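Local structure of glycosyl hydrolase, family 38 (Enterococcus faecalis, 5KBP) at residues A[709-721]-A[729-741]. The protein probably hydrolyses alpha-mannosidic linkages, as a bacterial member of glycoside hydrolase family 38. Numbering follows the deposited sequence.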
loop_
_atom_site.group_PDB
_atom_site.type_symbol
_atom_site.label_atom_id
_atom_site.label_comp_id
_atom_site.label_asym_id
_atom_site.label_seq_id
_atom_site.Cartn_x
_atom_site.Cartn_y
_atom_site.Cartn_z
ATOM N N PRO A 709 -28.129 12.170 22.909
ATOM C CA PRO A 709 -29.182 11.153 23.067
ATOM C C PRO A 709 -28.676 9.724 22.963
ATOM O O PRO A 709 -29.425 8.797 23.299
ATOM C CB PRO A 709 -30.160 11.481 21.931
ATOM C CG PRO A 709 -29.321 12.183 20.910
ATOM C CD PRO A 709 -28.327 12.984 21.697
ATOM N N THR A 710 -27.443 9.514 22.511
ATOM C CA THR A 710 -26.836 8.195 22.464
ATOM C C THR A 710 -25.640 8.150 23.405
ATOM O O THR A 710 -25.103 9.183 23.816
ATOM C CB THR A 710 -26.390 7.825 21.041
ATOM O OG1 THR A 710 -25.379 8.741 20.601
ATOM C CG2 THR A 710 -27.569 7.876 20.080
ATOM N N ASN A 711 -25.226 6.932 23.744
ATOM C CA ASN A 711 -24.067 6.694 24.603
ATOM C C ASN A 711 -23.205 5.605 23.977
ATOM O O ASN A 711 -23.159 4.470 24.466
ATOM C CB ASN A 711 -24.506 6.311 26.017
ATOM C CG ASN A 711 -23.340 6.171 26.975
ATOM O OD1 ASN A 711 -22.277 6.759 26.768
ATOM N ND2 ASN A 711 -23.531 5.391 28.031
ATOM N N PRO A 712 -22.506 5.918 22.885
ATOM C CA PRO A 712 -21.661 4.902 22.240
ATOM C C PRO A 712 -20.404 4.641 23.056
ATOM O O PRO A 712 -19.700 5.572 23.455
ATOM C CB PRO A 712 -21.336 5.524 20.878
ATOM C CG PRO A 712 -21.401 6.992 21.123
ATOM C CD PRO A 712 -22.476 7.201 22.160
ATOM N N GLN A 713 -20.126 3.364 23.301
ATOM C CA GLN A 713 -18.983 2.943 24.093
ATOM C C GLN A 713 -18.073 2.043 23.267
ATOM O O GLN A 713 -18.499 1.422 22.288
ATOM C CB GLN A 713 -19.430 2.205 25.361
ATOM C CG GLN A 713 -20.174 3.072 26.359
ATOM C CD GLN A 713 -19.268 4.073 27.045
ATOM O OE1 GLN A 713 -18.054 3.884 27.118
ATOM N NE2 GLN A 713 -19.857 5.147 27.556
ATOM N N HIS A 714 -16.809 1.976 23.678
ATOM C CA HIS A 714 -15.829 1.115 23.032
ATOM C C HIS A 714 -15.859 -0.272 23.659
ATOM O O HIS A 714 -15.988 -0.415 24.877
ATOM C CB HIS A 714 -14.420 1.699 23.157
ATOM C CG HIS A 714 -14.294 3.103 22.655
ATOM N ND1 HIS A 714 -14.652 4.199 23.410
ATOM C CD2 HIS A 714 -13.839 3.590 21.475
ATOM C CE1 HIS A 714 -14.426 5.302 22.716
ATOM N NE2 HIS A 714 -13.934 4.960 21.539
ATOM N N GLN A 715 -15.735 -1.296 22.819
ATOM C CA GLN A 715 -15.602 -2.665 23.287
ATOM C C GLN A 715 -14.503 -3.360 22.499
ATOM O O GLN A 715 -14.181 -2.980 21.371
ATOM C CB GLN A 715 -16.910 -3.458 23.152
ATOM C CG GLN A 715 -17.277 -3.826 21.723
ATOM C CD GLN A 715 -18.475 -4.753 21.647
ATOM O OE1 GLN A 715 -18.825 -5.413 22.625
ATOM N NE2 GLN A 715 -19.113 -4.803 20.483
ATOM N N GLN A 716 -13.922 -4.384 23.117
ATOM C CA GLN A 716 -12.924 -5.208 22.452
ATOM C C GLN A 716 -13.563 -6.488 21.934
ATOM O O GLN A 716 -14.007 -6.546 20.782
ATOM C CB GLN A 716 -11.768 -5.529 23.403
ATOM C CG GLN A 716 -10.707 -4.442 23.491
ATOM C CD GLN A 716 -9.675 -4.542 22.383
ATOM O OE1 GLN A 716 -9.126 -5.613 22.126
ATOM N NE2 GLN A 716 -9.407 -3.422 21.720
ATOM N N ALA A 717 -13.631 -7.512 22.781
ATOM C CA ALA A 717 -14.096 -8.826 22.358
ATOM C C ALA A 717 -15.554 -9.101 22.695
ATOM O O ALA A 717 -16.181 -9.921 22.017
ATOM C CB ALA A 717 -13.223 -9.923 22.978
ATOM N N PHE A 718 -16.119 -8.445 23.708
ATOM C CA PHE A 718 -17.471 -8.781 24.135
ATOM C C PHE A 718 -18.073 -7.634 24.938
ATOM O O PHE A 718 -17.394 -6.673 25.304
ATOM C CB PHE A 718 -17.485 -10.073 24.959
ATOM C CG PHE A 718 -16.583 -10.035 26.162
ATOM C CD1 PHE A 718 -17.016 -9.473 27.353
ATOM C CD2 PHE A 718 -15.304 -10.566 26.106
ATOM C CE1 PHE A 718 -16.190 -9.433 28.459
ATOM C CE2 PHE A 718 -14.475 -10.531 27.211
ATOM C CZ PHE A 718 -14.920 -9.963 28.389
ATOM N N VAL A 719 -19.371 -7.765 25.207
ATOM C CA VAL A 719 -20.113 -6.893 26.112
ATOM C C VAL A 719 -21.161 -7.750 26.812
ATOM O O VAL A 719 -21.747 -8.650 26.200
ATOM C CB VAL A 719 -20.756 -5.705 25.364
ATOM C CG1 VAL A 719 -21.623 -6.197 24.217
ATOM C CG2 VAL A 719 -21.569 -4.849 26.318
ATOM N N ASN A 720 -21.388 -7.485 28.099
ATOM C CA ASN A 720 -22.232 -8.339 28.923
ATOM C C ASN A 720 -23.235 -7.513 29.715
ATOM O O ASN A 720 -22.935 -6.397 30.148
ATOM C CB ASN A 720 -21.382 -9.184 29.881
ATOM C CG ASN A 720 -22.220 -9.997 30.848
ATOM O OD1 ASN A 720 -22.532 -9.545 31.949
ATOM N ND2 ASN A 720 -22.594 -11.203 30.438
ATOM N N VAL A 721 -24.427 -8.077 29.899
ATOM C CA VAL A 721 -25.468 -7.519 30.755
ATOM C C VAL A 721 -26.021 -8.654 31.602
ATOM O O VAL A 721 -26.427 -9.690 31.065
ATOM C CB VAL A 721 -26.593 -6.855 29.937
ATOM C CG1 VAL A 721 -27.813 -6.608 30.810
ATOM C CG2 VAL A 721 -26.106 -5.553 29.317
ATOM N N THR A 729 -24.092 -12.470 27.105
ATOM C CA THR A 729 -22.812 -12.001 26.594
ATOM C C THR A 729 -22.851 -12.005 25.073
ATOM O O THR A 729 -23.266 -12.996 24.462
ATOM C CB THR A 729 -21.652 -12.874 27.092
ATOM O OG1 THR A 729 -21.581 -12.819 28.521
ATOM C CG2 THR A 729 -20.332 -12.387 26.509
ATOM N N ILE A 730 -22.427 -10.897 24.469
ATOM C CA ILE A 730 -22.372 -10.747 23.019
ATOM C C ILE A 730 -20.922 -10.500 22.636
ATOM O O ILE A 730 -20.342 -9.476 23.018
ATOM C CB ILE A 730 -23.266 -9.597 22.529
ATOM C CG1 ILE A 730 -24.710 -9.793 23.000
ATOM C CG2 ILE A 730 -23.206 -9.484 21.014
ATOM C CD1 ILE A 730 -25.358 -11.044 22.464
ATOM N N PHE A 731 -20.336 -11.429 21.886
ATOM C CA PHE A 731 -18.967 -11.286 21.418
ATOM C C PHE A 731 -18.948 -11.000 19.922
ATOM O O PHE A 731 -19.935 -11.219 19.213
ATOM C CB PHE A 731 -18.128 -12.529 21.744
ATOM C CG PHE A 731 -18.711 -13.821 21.243
ATOM C CD1 PHE A 731 -19.588 -14.552 22.029
ATOM C CD2 PHE A 731 -18.356 -14.322 20.001
ATOM C CE1 PHE A 731 -20.115 -15.747 21.577
ATOM C CE2 PHE A 731 -18.880 -15.518 19.544
ATOM C CZ PHE A 731 -19.760 -16.233 20.334
ATOM N N ASN A 732 -17.807 -10.501 19.449
ATOM C CA ASN A 732 -17.703 -9.997 18.086
ATOM C C ASN A 732 -16.252 -10.077 17.627
ATOM O O ASN A 732 -15.345 -10.367 18.410
ATOM C CB ASN A 732 -18.213 -8.555 17.993
ATOM C CG ASN A 732 -17.289 -7.566 18.681
ATOM O OD1 ASN A 732 -16.400 -6.992 18.052
ATOM N ND2 ASN A 732 -17.491 -7.367 19.979
ATOM N N GLU A 733 -16.051 -9.803 16.338
ATOM C CA GLU A 733 -14.721 -9.719 15.731
ATOM C C GLU A 733 -14.647 -8.406 14.958
ATOM O O GLU A 733 -15.097 -8.329 13.811
ATOM C CB GLU A 733 -14.445 -10.910 14.819
ATOM C CG GLU A 733 -14.473 -12.259 15.510
ATOM C CD GLU A 733 -14.098 -13.389 14.576
ATOM O OE1 GLU A 733 -13.581 -13.102 13.477
ATOM O OE2 GLU A 733 -14.321 -14.564 14.937
ATOM N N GLY A 734 -14.079 -7.378 15.581
ATOM C CA GLY A 734 -13.907 -6.102 14.918
ATOM C C GLY A 734 -15.116 -5.195 14.932
ATOM O O GLY A 734 -15.099 -4.159 14.258
ATOM N N LEU A 735 -16.167 -5.550 15.672
ATOM C CA LEU A 735 -17.355 -4.707 15.804
ATOM C C LEU A 735 -17.246 -3.997 17.150
ATOM O O LEU A 735 -17.833 -4.400 18.153
ATOM C CB LEU A 735 -18.625 -5.543 15.689
ATOM C CG LEU A 735 -18.617 -6.653 14.633
ATOM C CD1 LEU A 735 -19.948 -7.394 14.622
ATOM C CD2 LEU A 735 -18.291 -6.100 13.251
ATOM N N ASN A 736 -16.476 -2.910 17.157
ATOM C CA ASN A 736 -15.973 -2.318 18.389
ATOM C C ASN A 736 -16.858 -1.214 18.957
ATOM O O ASN A 736 -16.527 -0.667 20.014
ATOM C CB ASN A 736 -14.558 -1.777 18.160
ATOM C CG ASN A 736 -13.592 -2.855 17.706
ATOM O OD1 ASN A 736 -12.985 -2.754 16.641
ATOM N ND2 ASN A 736 -13.451 -3.899 18.513
ATOM N N GLU A 737 -17.963 -0.869 18.301
ATOM C CA GLU A 737 -18.907 0.108 18.831
ATOM C C GLU A 737 -20.174 -0.602 19.284
ATOM O O GLU A 737 -20.739 -1.410 18.537
ATOM C CB GLU A 737 -19.258 1.179 17.796
ATOM C CG GLU A 737 -20.065 2.331 18.381
ATOM C CD GLU A 737 -20.641 3.244 17.322
ATOM O OE1 GLU A 737 -21.808 3.039 16.925
ATOM O OE2 GLU A 737 -19.927 4.165 16.880
ATOM N N TYR A 738 -20.619 -0.294 20.500
ATOM C CA TYR A 738 -21.849 -0.851 21.040
ATOM C C TYR A 738 -22.563 0.218 21.851
ATOM O O TYR A 738 -22.006 1.277 22.159
ATOM C CB TYR A 738 -21.581 -2.087 21.910
ATOM C CG TYR A 738 -21.058 -1.757 23.291
ATOM C CD1 TYR A 738 -19.708 -1.522 23.502
ATOM C CD2 TYR A 738 -21.914 -1.682 24.384
ATOM C CE1 TYR A 738 -19.222 -1.222 24.760
ATOM C CE2 TYR A 738 -21.439 -1.377 25.644
ATOM C CZ TYR A 738 -20.091 -1.150 25.826
ATOM O OH TYR A 738 -19.613 -0.848 27.079
ATOM N N GLU A 739 -23.811 -0.075 22.205
ATOM C CA GLU A 739 -24.589 0.787 23.082
ATOM C C GLU A 739 -25.611 -0.063 23.820
ATOM O O GLU A 739 -26.287 -0.894 23.207
ATOM C CB GLU A 739 -25.292 1.902 22.297
ATOM C CG GLU A 739 -26.190 2.782 23.154
ATOM C CD GLU A 739 -26.788 3.940 22.380
ATOM O OE1 GLU A 739 -27.122 4.965 23.010
ATOM O OE2 GLU A 739 -26.923 3.827 21.144
ATOM N N VAL A 740 -25.711 0.140 25.128
ATOM C CA VAL A 740 -26.696 -0.541 25.960
ATOM C C VAL A 740 -27.890 0.392 26.099
ATOM O O VAL A 740 -27.803 1.434 26.758
ATOM C CB VAL A 740 -26.116 -0.925 27.327
ATOM C CG1 VAL A 740 -27.136 -1.716 28.129
ATOM C CG2 VAL A 740 -24.833 -1.720 27.150
ATOM N N LEU A 741 -29.005 0.024 25.476
ATOM C CA LEU A 741 -30.173 0.889 25.455
ATOM C C LEU A 741 -30.871 0.886 26.816
ATOM O O LEU A 741 -30.548 0.103 27.716
ATOM C CB LEU A 741 -31.134 0.461 24.346
ATOM C CG LEU A 741 -30.977 1.148 22.984
ATOM C CD1 LEU A 741 -29.522 1.191 22.528
ATOM C CD2 LEU A 741 -31.836 0.456 21.938
#
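Gln715 reaches from 709-721 into the bend of 729-741. CB lies obliquely against the Tyr738 ring, 3.4 Å from Tyr738 CD1. CG, set between the backbone N and the carbonyl carbon (chi1 72°), passes the carbonyl oxygens of Leu735 and Asn736, and the extended chain beyond it carries the amide to Leu735 O and Asn732. CD and OE1 face Asn732 ND2 without a hydrogen bond, the tyrosine ring being a more distant neighbour of OE1. Gln715 NE2 donates to Leu735 O at 2.7 Å, nearly along the C=O axis but bent at the hydrogen (141°), the acceptor tilted from the amide plane. The Asn732 amide comes from the opposite direction, and Asn732 ND2 approaches Gln715 NE2 to 3.1 Å without bonding, both being donors; Asn732 OD1 accepts from Leu735 N in an Asx motif at the turn. The backbone of Gln715 is gripped too: its N donates to Asn736 O, and its O receives Asn736 ND2 at 3.1 Å.

This polar junction links two antiparallel strand pairs in the C-terminal region of the family 38 enzyme, 713-714 with 737-740 and the hairpin strands 718-721 with 729-732, which belong to separate sheets. Tyr738 bridges them: Val719 CG2 makes a CH-pi contact over one ring face, 4.0 Å from the centroid, and His714 O lies at the ring edge. Tyr738 OH is hydrogen-bonded to His687 and Arg698. Farther out, Glu739 OE1 takes the Asn711 N-H at 2.8 Å from above the carboxylate plane, and OE2 forms a salt bridge with Arg675.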